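Local structure of 16 kDa salivary peptide (Culex quinquefasciatus, 7KCG) at residues Cys115-Gly120 and Ala126-Cys131; Ser28-Asp33 and Gly75-Leu80; Thr97-Pro102 and Lys135-Ile140. The protein is a mosquito salivary protein of unknown function, whose beta-trefoil fold of the ricin-type lectin kind suggests that it may bind sugars. One frame throughout, in Å; residues are numbered along the deposited sequence.

Interaction 1 (Cys115-Gly120 and Ala126-Cys131); sequences CLFTQG and AAYESC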
ATOM      1  N   CYS A 115       0.730   3.784  -8.991  1.00 39.40           N
ATOM      2  CA  CYS A 115       1.515   3.812  -7.771  1.00 37.24           C
ATOM      3  C   CYS A 115       0.662   4.353  -6.635  1.00 37.95           C
ATOM      4  O   CYS A 115      -0.018   5.372  -6.788  1.00 40.97           O
ATOM      5  CB  CYS A 115       2.776   4.666  -7.933  1.00 41.93           C
ATOM      6  SG  CYS A 115       4.006   3.953  -9.032  1.00 42.54           S
ATOM      7  N   LEU A 116       0.736   3.685  -5.488  1.00 38.56           N
ATOM      8  CA  LEU A 116       0.070   4.160  -4.286  1.00 32.14           C
ATOM      9  C   LEU A 116       0.506   5.591  -3.986  1.00 43.55           C
ATOM     10  O   LEU A 116       1.687   5.942  -4.112  1.00 38.91           O
ATOM     11  CB  LEU A 116       0.423   3.236  -3.123  1.00 36.01           C
ATOM     12  CG  LEU A 116      -0.544   2.999  -1.975  1.00 42.07           C
ATOM     13  CD1 LEU A 116      -1.751   2.183  -2.468  1.00 33.74           C
ATOM     14  CD2 LEU A 116       0.195   2.252  -0.872  1.00 33.40           C
ATOM     15  N   PHE A 117      -0.457   6.420  -3.595  1.00 34.37           N
ATOM     16  CA  PHE A 117      -0.248   7.860  -3.563  1.00 44.44           C
ATOM     17  C   PHE A 117      -1.149   8.456  -2.493  1.00 40.91           C
ATOM     18  O   PHE A 117      -2.221   7.922  -2.202  1.00 38.38           O
ATOM     19  CB  PHE A 117      -0.527   8.443  -4.964  1.00 44.60           C
ATOM     20  CG  PHE A 117      -0.820   9.926  -4.992  1.00 51.49           C
ATOM     21  CD1 PHE A 117      -2.108  10.405  -4.765  1.00 50.12           C
ATOM     22  CD2 PHE A 117       0.177  10.832  -5.317  1.00 50.20           C
ATOM     23  CE1 PHE A 117      -2.380  11.765  -4.808  1.00 54.28           C
ATOM     24  CE2 PHE A 117      -0.092  12.198  -5.373  1.00 56.14           C
ATOM     25  CZ  PHE A 117      -1.373  12.660  -5.115  1.00 57.46           C
ATOM     26  N   THR A 118      -0.699   9.553  -1.887  1.00 46.02           N
ATOM     27  CA  THR A 118      -1.594  10.338  -1.048  1.00 49.38           C
ATOM     28  C   THR A 118      -1.409  11.811  -1.353  1.00 54.39           C
ATOM     29  O   THR A 118      -0.303  12.264  -1.665  1.00 46.62           O
ATOM     30  CB  THR A 118      -1.382  10.088   0.452  1.00 48.88           C
ATOM     31  OG1 THR A 118      -2.417  10.759   1.192  1.00 49.36           O
ATOM     32  CG2 THR A 118      -0.027  10.599   0.914  1.00 48.49           C
ATOM     33  N   GLN A 119      -2.490  12.560  -1.158  1.00 57.26           N
ATOM     34  CA  GLN A 119      -2.459  13.993  -1.509  1.00 65.89           C
ATOM     35  C   GLN A 119      -1.587  14.778  -0.546  1.00 65.83           C
ATOM     36  O   GLN A 119      -0.654  15.450  -1.003  1.00 71.73           O
ATOM     37  CB  GLN A 119      -3.874  14.558  -1.485  1.00 66.54           C
ATOM     38  CG  GLN A 119      -4.062  15.725  -2.440  1.00 74.78           C
ATOM     39  CD  GLN A 119      -3.836  15.332  -3.878  1.00 76.58           C
ATOM     40  OE1 GLN A 119      -4.567  14.521  -4.439  1.00 78.66           O
ATOM     41  NE2 GLN A 119      -2.825  15.920  -4.494  1.00 76.17           N
ATOM     42  N   GLY A 120      -1.929  14.749   0.718  1.00 69.82           N
ATOM     43  CA  GLY A 120      -1.198  15.583   1.673  1.00 72.67           C
ATOM     44  C   GLY A 120      -2.140  16.164   2.698  1.00 75.68           C
ATOM     45  O   GLY A 120      -2.968  16.980   2.325  1.00 84.64           O
ATOM     46  N   ALA A 126      -4.880   6.760  -2.616  1.00 48.93           N
ATOM     47  CA  ALA A 126      -5.262   6.456  -3.985  1.00 49.44           C
ATOM     48  C   ALA A 126      -4.069   5.853  -4.715  1.00 47.65           C
ATOM     49  O   ALA A 126      -3.059   5.480  -4.104  1.00 46.43           O
ATOM     50  CB  ALA A 126      -5.779   7.717  -4.688  1.00 57.01           C
ATOM     51  N   ALA A 127      -4.187   5.762  -6.037  1.00 39.53           N
ATOM     52  CA  ALA A 127      -3.091   5.304  -6.873  1.00 43.99           C
ATOM     53  C   ALA A 127      -3.209   6.001  -8.215  1.00 44.88           C
ATOM     54  O   ALA A 127      -4.298   6.063  -8.786  1.00 50.35           O
ATOM     55  CB  ALA A 127      -3.108   3.777  -7.034  1.00 39.16           C
ATOM     56  N   TYR A 128      -2.096   6.540  -8.699  1.00 54.22           N
ATOM     57  CA  TYR A 128      -2.068   7.247  -9.994  1.00 58.74           C
ATOM     58  C   TYR A 128      -0.816   6.822 -10.758  1.00 57.80           C
ATOM     59  O   TYR A 128       0.076   6.259 -10.140  1.00 57.01           O
ATOM     60  CB  TYR A 128      -2.132   8.753  -9.750  1.00 61.84           C
ATOM     61  CG  TYR A 128      -3.407   9.291  -9.159  1.00 67.61           C
ATOM     62  CD1 TYR A 128      -4.511   9.564  -9.948  1.00 73.29           C
ATOM     63  CD2 TYR A 128      -3.499   9.563  -7.809  1.00 68.41           C
ATOM     64  CE1 TYR A 128      -5.676  10.076  -9.404  1.00 72.30           C
ATOM     65  CE2 TYR A 128      -4.655  10.072  -7.248  1.00 67.90           C
ATOM     66  CZ  TYR A 128      -5.749  10.331  -8.048  1.00 74.63           C
ATOM     67  OH  TYR A 128      -6.881  10.836  -7.483  1.00 78.04           O
ATOM     68  N   GLU A 129      -0.708   7.169 -12.034  1.00 60.58           N
ATOM     69  CA  GLU A 129       0.399   6.656 -12.874  1.00 60.07           C
ATOM     70  C   GLU A 129       1.681   7.482 -12.784  1.00 64.29           C
ATOM     71  O   GLU A 129       2.712   6.956 -13.189  1.00 65.89           O
ATOM     72  CB  GLU A 129      -0.064   6.630 -14.325  1.00 62.78           C
ATOM     73  CG  GLU A 129      -1.037   7.739 -14.667  1.00 69.47           C
ATOM     74  CD  GLU A 129      -0.976   8.208 -16.110  1.00 75.88           C
ATOM     75  OE1 GLU A 129      -1.157   7.371 -17.012  1.00 75.72           O
ATOM     76  OE2 GLU A 129      -0.752   9.411 -16.327  1.00 75.25           O
ATOM     77  N   SER A 130       1.628   8.693 -12.240  1.00 68.46           N
ATOM     78  CA  SER A 130       2.809   9.596 -12.264  1.00 65.21           C
ATOM     79  C   SER A 130       4.042   9.005 -11.587  1.00 68.02           C
ATOM     80  O   SER A 130       5.086   8.986 -12.252  1.00 69.05           O
ATOM     81  CB  SER A 130       2.457  10.952 -11.742  1.00 73.70           C
ATOM     82  N   CYS A 131       3.942   8.592 -10.321  1.00 74.38           N
ATOM     83  CA  CYS A 131       5.060   7.912  -9.614  1.00 70.70           C
ATOM     84  C   CYS A 131       6.345   8.715  -9.776  1.00 74.59           C
ATOM     85  O   CYS A 131       7.335   8.121 -10.205  1.00 75.28           O
ATOM     86  CB  CYS A 131       5.230   6.504 -10.155  1.00 68.77           C
ATOM     87  SG  CYS A 131       5.533   5.270  -8.873  1.00 75.78           S
TER
HETATM   88  O   HOH W   1      -6.341  12.055  -5.040  1.00 59.31           O

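Interaction 2 (Ser28-Asp33 and Gly75-Leu80); sequences STHDAD and GNYVFL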
ATOM      1  N   SER A  28     -13.779   2.858   8.567  1.00 83.32           N
ATOM      2  CA  SER A  28     -14.882   2.972   7.626  1.00 81.51           C
ATOM      3  C   SER A  28     -14.792   1.904   6.543  1.00 80.51           C
ATOM      4  O   SER A  28     -13.702   1.477   6.148  1.00 70.01           O
ATOM      5  CB  SER A  28     -14.898   4.364   6.990  1.00 82.53           C
ATOM      6  OG  SER A  28     -15.812   4.422   5.910  1.00 86.83           O
ATOM      7  N   THR A  29     -15.974   1.450   6.125  1.00 76.41           N
ATOM      8  CA  THR A  29     -16.063   0.399   5.090  1.00 70.10           C
ATOM      9  C   THR A  29     -16.786   1.008   3.897  1.00 69.86           C
ATOM     10  O   THR A  29     -17.584   1.896   4.125  1.00 79.27           O
ATOM     11  CB  THR A  29     -16.706  -0.850   5.708  1.00 72.88           C
ATOM     12  OG1 THR A  29     -17.979  -0.470   6.227  1.00 80.73           O
ATOM     13  CG2 THR A  29     -15.884  -1.469   6.813  1.00 73.21           C
ATOM     14  N   HIS A  30     -16.461   0.601   2.676  1.00 80.46           N
ATOM     15  CA  HIS A  30     -17.191   1.049   1.461  1.00 83.51           C
ATOM     16  C   HIS A  30     -18.364   0.086   1.273  1.00 88.60           C
ATOM     17  O   HIS A  30     -19.366   0.507   0.686  1.00 95.83           O
ATOM     18  CB  HIS A  30     -16.225   0.981   0.282  1.00 76.14           C
ATOM     19  CG  HIS A  30     -16.738   1.340  -1.066  1.00 76.08           C
ATOM     20  ND1 HIS A  30     -16.746   2.634  -1.525  1.00 83.05           N
ATOM     21  CD2 HIS A  30     -17.159   0.571  -2.089  1.00 77.66           C
ATOM     22  CE1 HIS A  30     -17.201   2.656  -2.758  1.00 80.61           C
ATOM     23  NE2 HIS A  30     -17.459   1.404  -3.124  1.00 80.59           N
ATOM     24  N   ASP A  31     -18.221  -1.160   1.734  1.00 84.73           N
ATOM     25  CA  ASP A  31     -19.287  -2.192   1.672  1.00 86.16           C
ATOM     26  C   ASP A  31     -18.865  -3.311   2.613  1.00 89.66           C
ATOM     27  O   ASP A  31     -17.936  -3.086   3.385  1.00 88.54           O
ATOM     28  CB  ASP A  31     -19.687  -2.644   0.266  1.00 86.08           C
ATOM     29  CG  ASP A  31     -18.593  -3.095  -0.676  1.00 82.49           C
ATOM     30  OD1 ASP A  31     -17.845  -3.987  -0.298  1.00 81.40           O
ATOM     31  OD2 ASP A  31     -18.557  -2.591  -1.807  1.00 84.90           O
ATOM     32  N   ALA A  32     -19.506  -4.471   2.552  1.00 83.99           N
ATOM     33  CA  ALA A  32     -19.187  -5.517   3.544  1.00 80.86           C
ATOM     34  C   ALA A  32     -18.040  -6.346   3.000  1.00 73.22           C
ATOM     35  O   ALA A  32     -17.583  -7.240   3.702  1.00 73.79           O
ATOM     36  N   ASP A  33     -17.640  -6.055   1.775  1.00 68.18           N
ATOM     37  CA  ASP A  33     -16.519  -6.784   1.151  1.00 64.91           C
ATOM     38  C   ASP A  33     -15.311  -5.849   1.030  1.00 62.66           C
ATOM     39  O   ASP A  33     -14.221  -6.367   0.828  1.00 52.58           O
ATOM     40  CB  ASP A  33     -16.913  -7.211  -0.254  1.00 63.60           C
ATOM     41  CG  ASP A  33     -17.994  -8.274  -0.275  1.00 75.20           C
ATOM     42  OD1 ASP A  33     -18.035  -9.087   0.669  1.00 71.54           O
ATOM     43  OD2 ASP A  33     -18.779  -8.278  -1.237  1.00 77.23           O
ATOM     44  N   GLY A  75      -9.894   9.413  -8.088  1.00 86.24           N
ATOM     45  CA  GLY A  75      -8.862   8.393  -8.332  1.00 74.49           C
ATOM     46  C   GLY A  75      -9.438   7.009  -8.213  1.00 69.38           C
ATOM     47  O   GLY A  75     -10.565   6.908  -7.732  1.00 74.35           O
ATOM     48  N   ASN A  76      -8.698   5.977  -8.650  1.00 76.36           N
ATOM     49  CA  ASN A  76      -9.166   4.585  -8.448  1.00 65.08           C
ATOM     50  C   ASN A  76      -9.067   4.318  -6.962  1.00 63.61           C
ATOM     51  O   ASN A  76      -8.083   4.752  -6.357  1.00 60.78           O
ATOM     52  CB  ASN A  76      -8.422   3.516  -9.258  1.00 60.72           C
ATOM     53  CG  ASN A  76      -8.480   3.644 -10.758  1.00 60.06           C
ATOM     54  OD1 ASN A  76      -8.031   4.638 -11.315  1.00 71.45           O
ATOM     55  ND2 ASN A  76      -8.963   2.606 -11.417  1.00 59.85           N
ATOM     56  N   TYR A  77     -10.073   3.672  -6.402  1.00 53.62           N
ATOM     57  CA  TYR A  77     -10.107   3.326  -4.992  1.00 50.10           C
ATOM     58  C   TYR A  77      -9.019   2.314  -4.666  1.00 45.13           C
ATOM     59  O   TYR A  77      -8.696   1.439  -5.475  1.00 39.41           O
ATOM     60  CB  TYR A  77     -11.453   2.719  -4.626  1.00 58.74           C
ATOM     61  CG  TYR A  77     -12.569   3.691  -4.321  1.00 68.25           C
ATOM     62  CD1 TYR A  77     -12.665   4.297  -3.076  1.00 70.34           C
ATOM     63  CD2 TYR A  77     -13.554   3.964  -5.263  1.00 76.05           C
ATOM     64  CE1 TYR A  77     -13.699   5.173  -2.782  1.00 80.83           C
ATOM     65  CE2 TYR A  77     -14.597   4.844  -4.978  1.00 82.99           C
ATOM     66  CZ  TYR A  77     -14.664   5.441  -3.737  1.00 84.79           C
ATOM     67  OH  TYR A  77     -15.697   6.316  -3.446  1.00 94.00           O
ATOM     68  N   VAL A  78      -8.492   2.414  -3.449  1.00 46.34           N
ATOM     69  CA  VAL A  78      -7.625   1.408  -2.857  1.00 43.64           C
ATOM     70  C   VAL A  78      -8.336   0.885  -1.624  1.00 44.91           C
ATOM     71  O   VAL A  78      -8.701   1.673  -0.746  1.00 47.22           O
ATOM     72  CB  VAL A  78      -6.250   1.988  -2.482  1.00 36.08           C
ATOM     73  CG1 VAL A  78      -5.471   0.971  -1.691  1.00 36.92           C
ATOM     74  CG2 VAL A  78      -5.506   2.421  -3.727  1.00 36.21           C
ATOM     75  N   PHE A  79      -8.527  -0.436  -1.550  1.00 48.77           N
ATOM     76  CA  PHE A  79      -9.340  -1.065  -0.516  1.00 47.38           C
ATOM     77  C   PHE A  79      -8.580  -2.176   0.193  1.00 42.66           C
ATOM     78  O   PHE A  79      -7.631  -2.745  -0.338  1.00 36.36           O
ATOM     79  CB  PHE A  79     -10.606  -1.728  -1.100  1.00 53.35           C
ATOM     80  CG  PHE A  79     -11.586  -0.786  -1.713  1.00 54.65           C
ATOM     81  CD1 PHE A  79     -12.084   0.283  -1.002  1.00 65.97           C
ATOM     82  CD2 PHE A  79     -12.049  -1.005  -3.002  1.00 59.73           C
ATOM     83  CE1 PHE A  79     -13.011   1.129  -1.567  1.00 70.79           C
ATOM     84  CE2 PHE A  79     -12.980  -0.161  -3.570  1.00 68.23           C
ATOM     85  CZ  PHE A  79     -13.460   0.909  -2.846  1.00 70.08           C
ATOM     86  N   LEU A  80      -9.071  -2.526   1.380  1.00 41.74           N
ATOM     87  CA  LEU A  80      -8.817  -3.814   2.008  1.00 39.64           C
ATOM     88  C   LEU A  80      -9.978  -4.768   1.702  1.00 46.37           C
ATOM     89  O   LEU A  80     -11.142  -4.370   1.758  1.00 50.67           O
ATOM     90  CB  LEU A  80      -8.645  -3.650   3.516  1.00 46.71           C
ATOM     91  CG  LEU A  80      -7.439  -2.815   3.947  1.00 44.91           C
ATOM     92  CD1 LEU A  80      -7.295  -2.808   5.453  1.00 45.72           C
ATOM     93  CD2 LEU A  80      -6.191  -3.377   3.279  1.00 33.38           C
TER

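Interaction 3 (Thr97-Pro102 and Lys135-Ile140); sequences TESGNP and KYEWRI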
ATOM      1  N   THR A  97       9.584  -1.243  -5.862  1.00 29.08           N
ATOM      2  CA  THR A  97      10.895  -0.944  -6.423  1.00 32.45           C
ATOM      3  C   THR A  97      11.491   0.279  -5.740  1.00 32.12           C
ATOM      4  O   THR A  97      10.779   1.146  -5.226  1.00 32.57           O
ATOM      5  CB  THR A  97      10.807  -0.707  -7.937  1.00 32.95           C
ATOM      6  OG1 THR A  97       9.797   0.271  -8.202  1.00 33.82           O
ATOM      7  CG2 THR A  97      10.438  -2.005  -8.672  1.00 33.57           C
ATOM      8  N   GLU A  98      12.800   0.353  -5.764  1.00 30.83           N
ATOM      9  CA  GLU A  98      13.452   1.481  -5.096  1.00 35.00           C
ATOM     10  C   GLU A  98      13.094   2.751  -5.830  1.00 34.58           C
ATOM     11  O   GLU A  98      13.120   2.760  -7.009  1.00 35.40           O
ATOM     12  CB  GLU A  98      14.957   1.311  -5.164  1.00 33.42           C
ATOM     13  CG  GLU A  98      15.421   0.096  -4.424  1.00 37.33           C
ATOM     14  CD  GLU A  98      16.857  -0.315  -4.671  1.00 57.49           C
ATOM     15  OE1 GLU A  98      17.516   0.285  -5.532  1.00 47.78           O
ATOM     16  OE2 GLU A  98      17.288  -1.231  -4.002  1.00 60.01           O
ATOM     17  N   SER A  99      12.789   3.788  -5.074  1.00 34.17           N
ATOM     18  CA  SER A  99      12.678   5.128  -5.613  1.00 39.30           C
ATOM     19  C   SER A  99      14.068   5.765  -5.661  1.00 44.57           C
ATOM     20  O   SER A  99      15.071   5.153  -5.280  1.00 46.43           O
ATOM     21  CB  SER A  99      11.741   5.976  -4.764  1.00 41.09           C
ATOM     22  OG  SER A  99      12.441   6.501  -3.649  1.00 46.73           O
ATOM     23  N   GLY A 100      14.126   7.029  -6.087  1.00 54.32           N
ATOM     24  CA  GLY A 100      15.396   7.741  -6.133  1.00 59.48           C
ATOM     25  C   GLY A 100      15.960   8.118  -4.774  1.00 62.90           C
ATOM     26  O   GLY A 100      17.159   8.415  -4.669  1.00 63.17           O
ATOM     27  N   ASN A 101      15.127   8.111  -3.737  1.00 54.59           N
ATOM     28  CA  ASN A 101      15.434   8.493  -2.368  1.00 52.24           C
ATOM     29  C   ASN A 101      15.659   7.259  -1.514  1.00 54.46           C
ATOM     30  O   ASN A 101      14.811   6.351  -1.503  1.00 51.75           O
ATOM     31  CB  ASN A 101      14.301   9.334  -1.785  1.00 58.15           C
ATOM     32  CG  ASN A 101      14.075  10.623  -2.563  1.00 62.80           C
ATOM     33  OD1 ASN A 101      13.500  10.615  -3.652  1.00 66.65           O
ATOM     34  ND2 ASN A 101      14.510  11.741  -1.996  1.00 67.87           N
ATOM     35  N   PRO A 102      16.776   7.213  -0.791  1.00 52.65           N
ATOM     36  CA  PRO A 102      17.187   5.976  -0.116  1.00 51.73           C
ATOM     37  C   PRO A 102      16.198   5.521   0.945  1.00 49.54           C
ATOM     38  O   PRO A 102      15.721   6.315   1.760  1.00 55.32           O
ATOM     39  CB  PRO A 102      18.533   6.356   0.514  1.00 60.23           C
ATOM     40  CG  PRO A 102      19.029   7.466  -0.336  1.00 58.26           C
ATOM     41  CD  PRO A 102      17.829   8.243  -0.757  1.00 56.56           C
ATOM     42  N   LYS A 135       5.018  12.180  -2.864  1.00 51.85           N
ATOM     43  CA  LYS A 135       3.690  11.676  -2.519  1.00 48.91           C
ATOM     44  C   LYS A 135       3.533  10.202  -2.856  1.00 47.61           C
ATOM     45  O   LYS A 135       2.624   9.548  -2.329  1.00 47.21           O
ATOM     46  CB  LYS A 135       2.611  12.478  -3.251  1.00 52.68           C
ATOM     47  CG  LYS A 135       2.763  14.011  -3.146  1.00 61.42           C
ATOM     48  CD  LYS A 135       1.935  14.722  -4.229  1.00 58.60           C
ATOM     49  CE  LYS A 135       2.325  16.194  -4.385  1.00 75.91           C
ATOM     50  NZ  LYS A 135       1.528  16.891  -5.450  1.00 77.67           N
ATOM     51  N   TYR A 136       4.376   9.688  -3.742  1.00 49.29           N
ATOM     52  CA  TYR A 136       4.361   8.306  -4.200  1.00 49.38           C
ATOM     53  C   TYR A 136       5.382   7.432  -3.482  1.00 45.00           C
ATOM     54  O   TYR A 136       5.499   6.249  -3.808  1.00 41.12           O
ATOM     55  CB  TYR A 136       4.640   8.258  -5.710  1.00 46.31           C
ATOM     56  CG  TYR A 136       3.594   8.941  -6.563  1.00 53.78           C
ATOM     57  CD1 TYR A 136       3.699  10.290  -6.886  1.00 58.50           C
ATOM     58  CD2 TYR A 136       2.509   8.234  -7.055  1.00 51.80           C
ATOM     59  CE1 TYR A 136       2.735  10.917  -7.669  1.00 60.95           C
ATOM     60  CE2 TYR A 136       1.541   8.851  -7.842  1.00 56.83           C
ATOM     61  CZ  TYR A 136       1.661  10.193  -8.144  1.00 60.92           C
ATOM     62  OH  TYR A 136       0.703  10.809  -8.922  1.00 63.87           O
ATOM     63  N   GLU A 137       6.143   7.980  -2.542  1.00 40.61           N
ATOM     64  CA  GLU A 137       7.310   7.291  -2.011  1.00 36.03           C
ATOM     65  C   GLU A 137       6.997   6.782  -0.615  1.00 33.29           C
ATOM     66  O   GLU A 137       6.404   7.499   0.193  1.00 39.34           O
ATOM     67  CB  GLU A 137       8.536   8.223  -2.012  1.00 41.35           C
ATOM     68  CG  GLU A 137       8.967   8.575  -3.439  1.00 43.90           C
ATOM     69  CD  GLU A 137      10.148   9.537  -3.490  1.00 53.24           C
ATOM     70  OE1 GLU A 137      10.330  10.292  -2.520  1.00 51.23           O
ATOM     71  OE2 GLU A 137      10.878   9.532  -4.502  1.00 53.50           O
ATOM     72  N   TRP A 138       7.372   5.534  -0.347  1.00 33.66           N
ATOM     73  CA  TRP A 138       6.979   4.849   0.876  1.00 37.92           C
ATOM     74  C   TRP A 138       8.178   4.214   1.551  1.00 37.38           C
ATOM     75  O   TRP A 138       8.937   3.464   0.912  1.00 35.82           O
ATOM     76  CB  TRP A 138       5.921   3.777   0.577  1.00 34.86           C
ATOM     77  CG  TRP A 138       4.734   4.331  -0.107  1.00 32.10           C
ATOM     78  CD1 TRP A 138       4.597   4.571  -1.439  1.00 32.36           C
ATOM     79  CD2 TRP A 138       3.505   4.751   0.507  1.00 33.77           C
ATOM     80  NE1 TRP A 138       3.346   5.113  -1.698  1.00 31.48           N
ATOM     81  CE2 TRP A 138       2.662   5.219  -0.519  1.00 37.73           C
ATOM     82  CE3 TRP A 138       3.032   4.759   1.824  1.00 37.10           C
ATOM     83  CZ2 TRP A 138       1.360   5.688  -0.271  1.00 33.30           C
ATOM     84  CZ3 TRP A 138       1.742   5.228   2.066  1.00 38.76           C
ATOM     85  CH2 TRP A 138       0.935   5.689   1.028  1.00 36.43           C
ATOM     86  N   ARG A 139       8.317   4.462   2.854  1.00 38.47           N
ATOM     87  CA  ARG A 139       9.371   3.836   3.646  1.00 44.62           C
ATOM     88  C   ARG A 139       8.850   2.537   4.251  1.00 41.69           C
ATOM     89  O   ARG A 139       7.884   2.552   5.018  1.00 41.77           O
ATOM     90  CB  ARG A 139       9.878   4.768   4.748  1.00 48.62           C
ATOM     91  CG  ARG A 139      11.037   4.155   5.555  1.00 51.60           C
ATOM     92  CD  ARG A 139      11.699   5.176   6.486  1.00 67.55           C
ATOM     93  NE  ARG A 139      11.187   5.108   7.857  1.00 78.79           N
ATOM     94  CZ  ARG A 139      11.104   6.149   8.690  1.00 82.51           C
ATOM     95  NH1 ARG A 139      11.485   7.363   8.299  1.00 76.67           N
ATOM     96  NH2 ARG A 139      10.623   5.981   9.918  1.00 86.48           N
ATOM     97  N   ILE A 140       9.507   1.426   3.929  1.00 42.40           N
ATOM     98  CA  ILE A 140       9.069   0.092   4.333  1.00 46.53           C
ATOM     99  C   ILE A 140      10.131  -0.485   5.258  1.00 49.31           C
ATOM    100  O   ILE A 140      11.260  -0.743   4.823  1.00 45.16           O
ATOM    101  CB  ILE A 140       8.838  -0.823   3.122  1.00 37.78           C
ATOM    102  CG1 ILE A 140       7.763  -0.218   2.216  1.00 39.24           C
ATOM    103  CG2 ILE A 140       8.464  -2.222   3.580  1.00 45.52           C
ATOM    104  CD1 ILE A 140       7.545  -0.975   0.921  1.00 37.37           C
TER
HETATM  105  O   HOH W   2      12.524   9.143  -6.636  0.77 54.69           O

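Interaction 1 (Cys115-Gly120 and Ala126-Cys131)
C115 and C131 are joined covalently: their SG atoms lie 2.0 Å apart in a disulfide whose chi3 of -90° is relaxed. Just beside it the backbones pair as antiparallel strands. C115 and Y128 form a hydrogen-bonded pair, with C115 N 2.8 Å from Y128 O and Y128 N returning a bond to C115 O. F117 and A126 form the next hydrogen-bonded pair, in which A126 N gives F117 O the straightest of the four bonds, 166° at the hydrogen. Between them L116 and A127 make a non-hydrogen-bonded pair, their CA atoms 4.2 Å apart, and a CA-H...O contact runs from A127 CA to C115 O, 3.1 Å between the heavy atoms.

On the face that carries C115, F117, A126 and Y128, the two aromatic rings meet in an offset edge-to-face pair. The Y128 edge at CD2 and CE2 is directed to the F117 ring, CD2 lying 3.5 Å from F117 CD1, with the planes perpendicular. F117 reaches this place with CG anti to its backbone N (chi1 160°). A water hydrogen-bonded to Y128 OH (2.8 Å) donates to Q119 OE1, tying the phenol to the loop at Q119.

Farther out, Y136 packs against both F117 and Y128, W138 NE1 donates to L116 O, and T118 OG1 bonds to W124 O. The whole is a two-stranded antiparallel beta hairpin, locked by a disulfide across the end remote from its turn, within a beta-trefoil.

Interaction 2 (Ser28-Asp33 and Gly75-Leu80)
H30 extends its imidazole toward strand 76-81 because its CG is anti to the backbone N (chi1 178°), while Y77 and F79 both swing CG anti to their carbonyl carbons. As alternate residues of one strand, Y77 and F79 send their rings out on the same side, and the imidazole meets both.

F79 uses the outer end of its ring. Its CZ sits over the centre of one imidazole face, 3.8 Å from H30 CG, and CE1 comes to 3.7 Å from H30 CB. The pair is an oblique contact, the planes at 41°. Against Y77 the roles change: the imidazole presents its CE1 edge to the phenol face, H30 CE1 being 3.9 Å from Y77 CZ and displaced toward the ring rim. This edge-to-face pair has its centroids 4.9 Å apart.

H30 NE2 is hydrogen-bonded to Q71 OE1, a polar tie at the rim of the ring cluster that should help hold the rotation of the imidazole. F73 adds an edge-to-face partner to Y77, and H36 meets the ring of F79, so that the cluster spreads past the two segments.

Beyond H30 the chain turns back. D31 OD1 accepts from D33 N at 2.9 Å through its anti lone pair, closing an Asx turn, and the same oxygen forms a salt bridge with R34. D33 O then passes 3.8 Å from L80 O, without a bond between them.

The arrangement is an aromatic cluster in which the loop joining strands 22-29 and 34-40 folds its histidine against strand 76-81, within the ricin-type beta-trefoil.

Interaction 3 (Thr97-Pro102 and Lys135-Ile140)
E137 OE2 is the polar atom on which the loop after strand 93-98 converges. A water donates to it at 2.7 Å and accepts from G100 N, also at 2.7 Å, so the carboxylate holds the loop backbone through a single bridging molecule. S99 approaches from the loop as well, its CB 3.7 Å and its OG 3.5 Å from E137 OE2, a looser contact of the serine methylene and hydroxyl with the acid. The N101 side chain crosses the glutamate at about a right angle, its amide plane turned 66° from the carboxylate.

E137 spans the distance by an extended chain: CG is anti to the carbonyl carbon and chi2 is 178°, which carries the acid well clear of its own backbone. Its other oxygen, OE1, forms a salt bridge with R17 NH1. R17 thus holds OE1 and the water holds OE2.

The loop has its own internal brace. S99 OG accepts from N101 N at 3.1 Å, with 154° at the hydrogen, making an ST turn; the hydroxyl is also bonded to Y104 O, across the turn that leads into strand 104-109. H106 of that strand packs against both S99 and E137.

A buried glutamate is therefore balanced by a cationic partner and a water, which would be expected to keep it ionised; the contact between loop and carboxylate is largely polar, and part of it is mediated by solvent.

Interactions 1 and 3 lie side by side, their centres about 12 Å apart, and pack against each other: T118 O of interaction 1 comes to 3.3 Å from K135 CB of interaction 3. On its other flank interaction 1 touches interaction 2, at about 16 Å between centres, where Y128 OH is 3.3 Å from G75 CA and L116 CD1 is 4.0 Å from V78 CG2. The hairpin thus stands between interactions 2 and 3, which are about 24 Å apart between centres, on opposite sides of the chain's centre, and do not touch. A formic acid molecule, probably from crystallisation, lies about 5 Å from the F79 side chain; no sugar site is defined here.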